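Local coordinates for cupin 2, conserved barrel domain protein (Shewanella frigidimarina, PDB 2PFW) that is of unknown function but has the conserved beta-barrel fold of the RmlC-like cupins and assembles as two subunits, at residues Leu28-His32 / Glu33-Val37; Phe8-Gly11 / Glu12-Glu15; Pro106-Glu109 / Asp110-Glu113. All blocks are in the same frame, centred on the assembly; numbering follows the deposited sequence.

Interaction 1. Residues Leu28-His32 / Glu33-Val37; sequences LGFNH and ELMAV
Met35, present as selenomethionine, has its CG anti to the backbone N (chi1 165°) and bends at the last torsion, which carries the terminal CE back toward Phe30, its cross-strand neighbour. The two side chains lie side by side on one face of the hairpin: Met35 CE stands 3.5 Å from Phe30 CB and 3.6 Å from Phe30 CG, reaching the root of the ring at an oblique angle. Their backbones form a non-hydrogen-bonded pair of the antiparallel strands 28-31 and 34-37, with Gly29-Ala36 and Asn31-Leu34 as hydrogen-bonded pairs on either side. Ala36 N binds Gly29 O at 2.9 Å, and Asn31 N binds Leu34 O at the same length. At the far end Leu28 N donates to Ala36 O at 2.8 Å, while Gly29 N adds a weak bond to the same oxygen; two residues thus face one, a classic beta bulge.

The strands are joined by a type I turn from Asn31 to Leu34. Asn31 CG lies between the backbone N and the carbonyl carbon (chi1 63°), which folds OD1 inward over the turn to accept Glu33 N at 3.0 Å, an Asx turn; the donor stands 49° out of the amide plane. Leu34 N closes the turn on Asn31 O at 3.2 Å and adds a weak bond to OD1. Between the two corner residues, Glu33 CG packs off-centre over the His32 ring, 4.2 Å from its centroid, as a CH-pi contact.

The remaining polar ends reach the second subunit: Asn31 ND2 and Glu33 OE2 both bond to its Ser55 OG. Asn31 thus braces the turn through its oxygen and reaches the partner subunit through its nitrogen, which is likely to couple the turn's shape to the interface.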
# COMPACT_ATOMS: atom_id res chain seq x y z
N LEU A 28 -8.07 -0.14 4.33
CA LEU A 28 -8.13 -0.53 2.93
C LEU A 28 -8.31 -2.03 2.76
O LEU A 28 -8.94 -2.50 1.81
CB LEU A 28 -6.86 -0.10 2.19
CG LEU A 28 -6.56 1.41 2.25
CD1 LEU A 28 -5.29 1.72 1.49
CD2 LEU A 28 -7.74 2.20 1.70
N GLY A 29 -7.76 -2.80 3.69
CA GLY A 29 -7.94 -4.25 3.69
C GLY A 29 -6.95 -4.92 4.62
O GLY A 29 -5.82 -4.43 4.77
N PHE A 30 -7.35 -6.02 5.26
CA PHE A 30 -6.48 -6.67 6.23
C PHE A 30 -6.83 -8.15 6.42
O PHE A 30 -7.98 -8.53 6.20
CB PHE A 30 -6.56 -5.95 7.57
CG PHE A 30 -7.81 -6.19 8.38
CD1 PHE A 30 -8.96 -5.45 8.14
CD2 PHE A 30 -7.85 -7.14 9.39
CE1 PHE A 30 -10.10 -5.65 8.88
CE2 PHE A 30 -9.00 -7.37 10.12
CZ PHE A 30 -10.13 -6.62 9.87
N ASN A 31 -5.87 -8.96 6.83
CA ASN A 31 -6.03 -10.16 7.66
C ASN A 31 -4.92 -10.22 8.70
O ASN A 31 -4.11 -9.31 8.84
CB ASN A 31 -6.07 -11.42 6.79
CG ASN A 31 -4.79 -11.66 6.04
OD1 ASN A 31 -3.76 -11.03 6.29
ND2 ASN A 31 -4.82 -12.59 5.08
N HIS A 32 -4.86 -11.32 9.44
CA HIS A 32 -3.87 -11.56 10.47
C HIS A 32 -2.45 -11.21 10.07
O HIS A 32 -1.63 -10.85 10.92
CB HIS A 32 -3.91 -13.05 10.87
CG HIS A 32 -3.38 -13.95 9.79
ND1 HIS A 32 -4.16 -14.34 8.72
CD2 HIS A 32 -2.17 -14.51 9.59
CE1 HIS A 32 -3.46 -15.12 7.92
NE2 HIS A 32 -2.24 -15.24 8.42
N GLU A 33 -2.07 -11.29 8.80
CA GLU A 33 -0.64 -11.13 8.50
C GLU A 33 -0.36 -9.97 7.57
O GLU A 33 0.80 -9.70 7.24
CB GLU A 33 -0.09 -12.43 7.92
CG GLU A 33 -0.27 -12.61 6.43
CD GLU A 33 0.23 -13.96 5.94
OE1 GLU A 33 0.82 -14.71 6.74
OE2 GLU A 33 0.03 -14.26 4.74
N LEU A 34 -1.39 -9.27 7.12
CA LEU A 34 -1.18 -8.16 6.19
C LEU A 34 -2.26 -7.11 6.38
O LEU A 34 -3.42 -7.45 6.63
CB LEU A 34 -1.18 -8.63 4.74
CG LEU A 34 -0.94 -7.56 3.67
CD1 LEU A 34 0.46 -6.98 3.78
CD2 LEU A 34 -1.16 -8.11 2.27
N MSE A 35 -1.91 -5.83 6.29
CA MSE A 35 -2.89 -4.78 6.59
C MSE A 35 -2.50 -3.43 5.97
O MSE A 35 -1.38 -3.05 6.12
CB MSE A 35 -3.10 -4.63 8.09
CG MSE A 35 -3.82 -3.35 8.53
SE MSE A 35 -4.20 -3.19 10.44
CE MSE A 35 -5.92 -3.91 10.40
N ALA A 36 -3.45 -2.79 5.31
CA ALA A 36 -3.20 -1.51 4.65
C ALA A 36 -4.26 -0.50 5.06
O ALA A 36 -5.46 -0.77 5.00
CB ALA A 36 -3.18 -1.69 3.14
N VAL A 37 -3.82 0.68 5.49
CA VAL A 37 -4.76 1.74 5.84
C VAL A 37 -4.41 3.02 5.07
O VAL A 37 -3.31 3.12 4.52
CB VAL A 37 -4.79 2.06 7.34
CG1 VAL A 37 -5.11 0.81 8.15
CG2 VAL A 37 -3.47 2.68 7.79

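Interaction 2. Residues Phe8-Gly11 / Glu12-Glu15; sequences FSFG and EQTE
Phe10 O is gripped by two backbone donors from beyond the bend, Gln13 N at 2.9 Å and Thr14 N at 3.2 Å, closing a beta turn and a wider alpha turn on one carbonyl. Gly11 and Glu12 at the corners have type I angles. The Thr14 donor comes in nearly in line with the C=O bond, whereas Gln13 N stands 46° out of the carbonyl plane, so the two N-H groups reach the oxygen from different directions.

On the side-chain level the same two ends of the turn meet again. Phe10 and Gln13 run alongside each other, pointing the same way. The Gln13 chain is extended beyond CG (chi2 179°), which brings its OE1 to the edge of the ring, 3.1 Å from Phe10 CD2. The ring and amide planes are 47° apart. A water donates to this OE1 at 3.1 Å and weakly accepts from Phe10 N, linking the amide to the backbone at the start of the bend. With the Phe10 ring cut back to an alanine, the Gln13 amide loses the edge beside it and would probably turn more freely, and Asp80 of the second subunit would probably be less closely packed.

That subunit also takes the turn's own backbone, Asp80 OD1 accepting from Gly11 N, and strand 8-9 just before the bend pairs antiparallel with one of its strands. Inside the chain the loop is pinned by Gln26, whose NE2 bonds to both Gly11 O and Thr14 O. A second water donates to this same pair of oxygens, at 2.9 Å to Gly11 O and 2.7 Å to Thr14 O.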
# COMPACT_ATOMS: atom_id res chain seq x y z
N PHE A 8 -13.41 -6.65 -1.07
CA PHE A 8 -13.51 -5.39 -1.79
C PHE A 8 -13.79 -4.24 -0.83
O PHE A 8 -14.58 -4.36 0.10
CB PHE A 8 -14.61 -5.45 -2.85
CG PHE A 8 -14.30 -6.35 -4.04
CD1 PHE A 8 -13.52 -5.92 -5.08
CD2 PHE A 8 -14.82 -7.64 -4.09
CE1 PHE A 8 -13.26 -6.73 -6.17
CE2 PHE A 8 -14.56 -8.46 -5.17
CZ PHE A 8 -13.78 -8.01 -6.21
N SER A 9 -13.15 -3.09 -1.06
CA SER A 9 -13.52 -1.90 -0.29
C SER A 9 -13.64 -0.68 -1.21
O SER A 9 -12.78 -0.46 -2.06
CB SER A 9 -12.49 -1.64 0.81
OG SER A 9 -12.61 -2.58 1.86
N PHE A 10 -14.70 0.07 -1.03
CA PHE A 10 -14.98 1.31 -1.74
C PHE A 10 -14.69 2.51 -0.85
O PHE A 10 -15.30 2.63 0.21
CB PHE A 10 -16.45 1.33 -2.14
CG PHE A 10 -16.81 0.38 -3.27
CD1 PHE A 10 -16.20 0.51 -4.50
CD2 PHE A 10 -17.75 -0.62 -3.07
CE1 PHE A 10 -16.51 -0.34 -5.54
CE2 PHE A 10 -18.07 -1.47 -4.12
CZ PHE A 10 -17.46 -1.33 -5.34
N GLY A 11 -13.77 3.36 -1.28
CA GLY A 11 -13.34 4.52 -0.51
C GLY A 11 -14.48 5.37 -0.01
O GLY A 11 -14.38 6.02 1.03
N GLU A 12 -15.60 5.38 -0.74
CA GLU A 12 -16.72 6.24 -0.43
C GLU A 12 -17.65 5.63 0.61
O GLU A 12 -18.56 6.32 1.10
CB GLU A 12 -17.51 6.57 -1.70
CG GLU A 12 -16.69 7.13 -2.84
CD GLU A 12 -16.03 8.46 -2.51
OE1 GLU A 12 -16.70 9.36 -1.96
OE2 GLU A 12 -14.83 8.61 -2.82
N GLN A 13 -17.47 4.36 0.98
CA GLN A 13 -18.33 3.82 2.03
C GLN A 13 -17.58 3.54 3.32
O GLN A 13 -18.12 3.78 4.41
CB GLN A 13 -19.04 2.54 1.58
CG GLN A 13 -19.50 2.51 0.13
CD GLN A 13 -20.17 1.19 -0.20
OE1 GLN A 13 -19.55 0.28 -0.75
NE2 GLN A 13 -21.44 1.07 0.14
N THR A 14 -16.36 3.01 3.25
CA THR A 14 -15.66 2.61 4.46
C THR A 14 -15.50 3.81 5.40
O THR A 14 -15.07 4.89 4.97
CB THR A 14 -14.26 2.03 4.22
OG1 THR A 14 -14.22 1.10 3.14
CG2 THR A 14 -13.84 1.27 5.48
N GLU A 15 -15.82 3.65 6.68
CA GLU A 15 -15.75 4.80 7.58
C GLU A 15 -14.33 5.36 7.62
O GLU A 15 -13.34 4.63 7.66
CB GLU A 15 -16.23 4.46 8.99
CG GLU A 15 -16.04 5.56 10.02
CD GLU A 15 -17.14 6.61 10.02
OE1 GLU A 15 -17.54 7.04 8.92
OE2 GLU A 15 -17.60 7.00 11.12
O HOH W 1 -17.36 -1.01 0.95
O HOH W 2 -15.76 7.01 3.38

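Interaction 3. Residues Pro106-Glu109 / Asp110-Glu113; sequences PARE and DFVE
Arg108 starts against Phe111: its CB lies over one face of that ring, 3.9 Å from the centroid and a little toward the rim, as a CH-pi contact. CG follows, 3.9 Å from Phe111 CE2. Bends at chi2 (-87°) and chi3 then curl the chain round so that NE and the guanidinium turn back to the carboxylate of Asp110. Here NE and NH2 both grip one atom, Asp110 OD2, each at 3.1 Å, in a side-on salt bridge. NE meets OD2 on its syn side, NH2 nearly along its C-O axis, and the oxygen sits 16° out of the guanidinium plane. At the centre of the group, CZ of Arg108 is 3.5 Å from CZ of Phe111, which stands over one guanidinium face; the two planes are 46° apart, so the ring leans on the cation with its far end instead of stacking flat. The paired charges would be expected to favour an ionised Asp110.

Phe111 N bonds to Arg108 O at 3.1 Å in a 3-10 turn, which places both Asp110 and Phe111 beside the Arg108 side chain. Val112 N makes a weak bond to Glu109 O.

Both Arg108 and Phe111 have a second partner in the barrel: Arg108 makes a cation-pi contact with Phe104 of strand 98-105, and Phe111 one with Arg25 of strand 23-31. The turn is thus laid on the barrel just after strand 98-105, with Arg108, Phe111 and Val112 all resting on Met35 of strand 34-41.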
# COMPACT_ATOMS: atom_id res chain seq x y z
N PRO A 106 2.88 -8.23 10.64
CA PRO A 106 1.61 -8.77 11.17
C PRO A 106 0.56 -7.68 10.95
O PRO A 106 0.96 -6.54 10.67
CB PRO A 106 1.82 -9.05 12.64
CG PRO A 106 3.14 -8.45 12.95
CD PRO A 106 3.92 -8.60 11.68
N ALA A 107 -0.73 -7.96 11.09
CA ALA A 107 -1.69 -6.88 11.25
C ALA A 107 -1.39 -6.11 12.53
O ALA A 107 -0.77 -6.66 13.44
CB ALA A 107 -3.11 -7.41 11.27
N ARG A 108 -1.82 -4.86 12.60
CA ARG A 108 -1.82 -4.10 13.85
C ARG A 108 -3.14 -4.33 14.57
O ARG A 108 -4.18 -3.79 14.17
CB ARG A 108 -1.62 -2.61 13.59
CG ARG A 108 -0.29 -2.24 12.95
CD ARG A 108 0.77 -2.04 14.02
NE ARG A 108 0.49 -0.86 14.84
CZ ARG A 108 0.86 0.38 14.56
NH1 ARG A 108 1.55 0.69 13.47
NH2 ARG A 108 0.55 1.37 15.38
N GLU A 109 -3.15 -5.13 15.65
CA GLU A 109 -4.42 -5.39 16.31
C GLU A 109 -5.05 -4.10 16.83
O GLU A 109 -6.26 -4.02 17.02
CB GLU A 109 -4.29 -6.38 17.48
CG GLU A 109 -5.54 -6.35 18.36
CD GLU A 109 -5.80 -7.56 19.22
OE1 GLU A 109 -5.07 -8.56 19.09
OE2 GLU A 109 -6.75 -7.52 20.03
N ASP A 110 -4.24 -3.07 17.06
CA ASP A 110 -4.78 -1.84 17.65
C ASP A 110 -5.79 -1.16 16.73
O ASP A 110 -6.55 -0.29 17.17
CB ASP A 110 -3.68 -0.84 18.00
CG ASP A 110 -2.32 -1.09 17.40
OD1 ASP A 110 -1.89 -2.26 17.32
OD2 ASP A 110 -1.64 -0.13 16.98
N PHE A 111 -5.84 -1.53 15.45
CA PHE A 111 -6.61 -0.73 14.50
C PHE A 111 -8.00 -1.29 14.23
O PHE A 111 -8.78 -0.64 13.53
CB PHE A 111 -5.87 -0.61 13.17
CG PHE A 111 -4.57 0.17 13.20
CD1 PHE A 111 -4.19 0.89 14.32
CD2 PHE A 111 -3.74 0.15 12.09
CE1 PHE A 111 -3.00 1.59 14.32
CE2 PHE A 111 -2.54 0.85 12.09
CZ PHE A 111 -2.18 1.57 13.21
N VAL A 112 -8.33 -2.48 14.74
CA VAL A 112 -9.48 -3.20 14.18
C VAL A 112 -10.66 -3.24 15.15
O VAL A 112 -11.62 -3.97 14.88
CB VAL A 112 -9.09 -4.63 13.76
CG1 VAL A 112 -10.15 -5.24 12.86
CG2 VAL A 112 -7.74 -4.63 13.05
N GLU A 113 -10.55 -2.48 16.21
CA GLU A 113 -11.54 -2.05 17.17
C GLU A 113 -12.92 -2.66 16.97
O GLU A 113 -13.47 -3.33 17.85
CB GLU A 113 -11.68 -0.51 17.11
CG GLU A 113 -10.50 0.20 16.49
CD GLU A 113 -9.29 0.26 17.40
OE1 GLU A 113 -9.23 -0.53 18.37
OE2 GLU A 113 -8.39 1.09 17.14

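In the fold
Interaction 1 is the buried member, a beta hairpin within the larger sheet; interactions 2 and 3 are surface turns with little regular structure. Interaction 3 lies against interaction 1, their centres about 8 Å apart: Val112 packs on Phe30, and Ala107 N probably bonds to His32 O, so the C-terminal tail closes over the hairpin. Interaction 2 stands at the dimer interface, as does interaction 1, and touches it where Ser9 packs on Leu28; it does not touch 106-113. Chemistry follows place: strand ladder and apolar packing in the hairpin, with polar side chains of its turn reaching the second subunit, backbone turn bonds with water in 8-15, and a salt bridge beside an aromatic ring in 106-113.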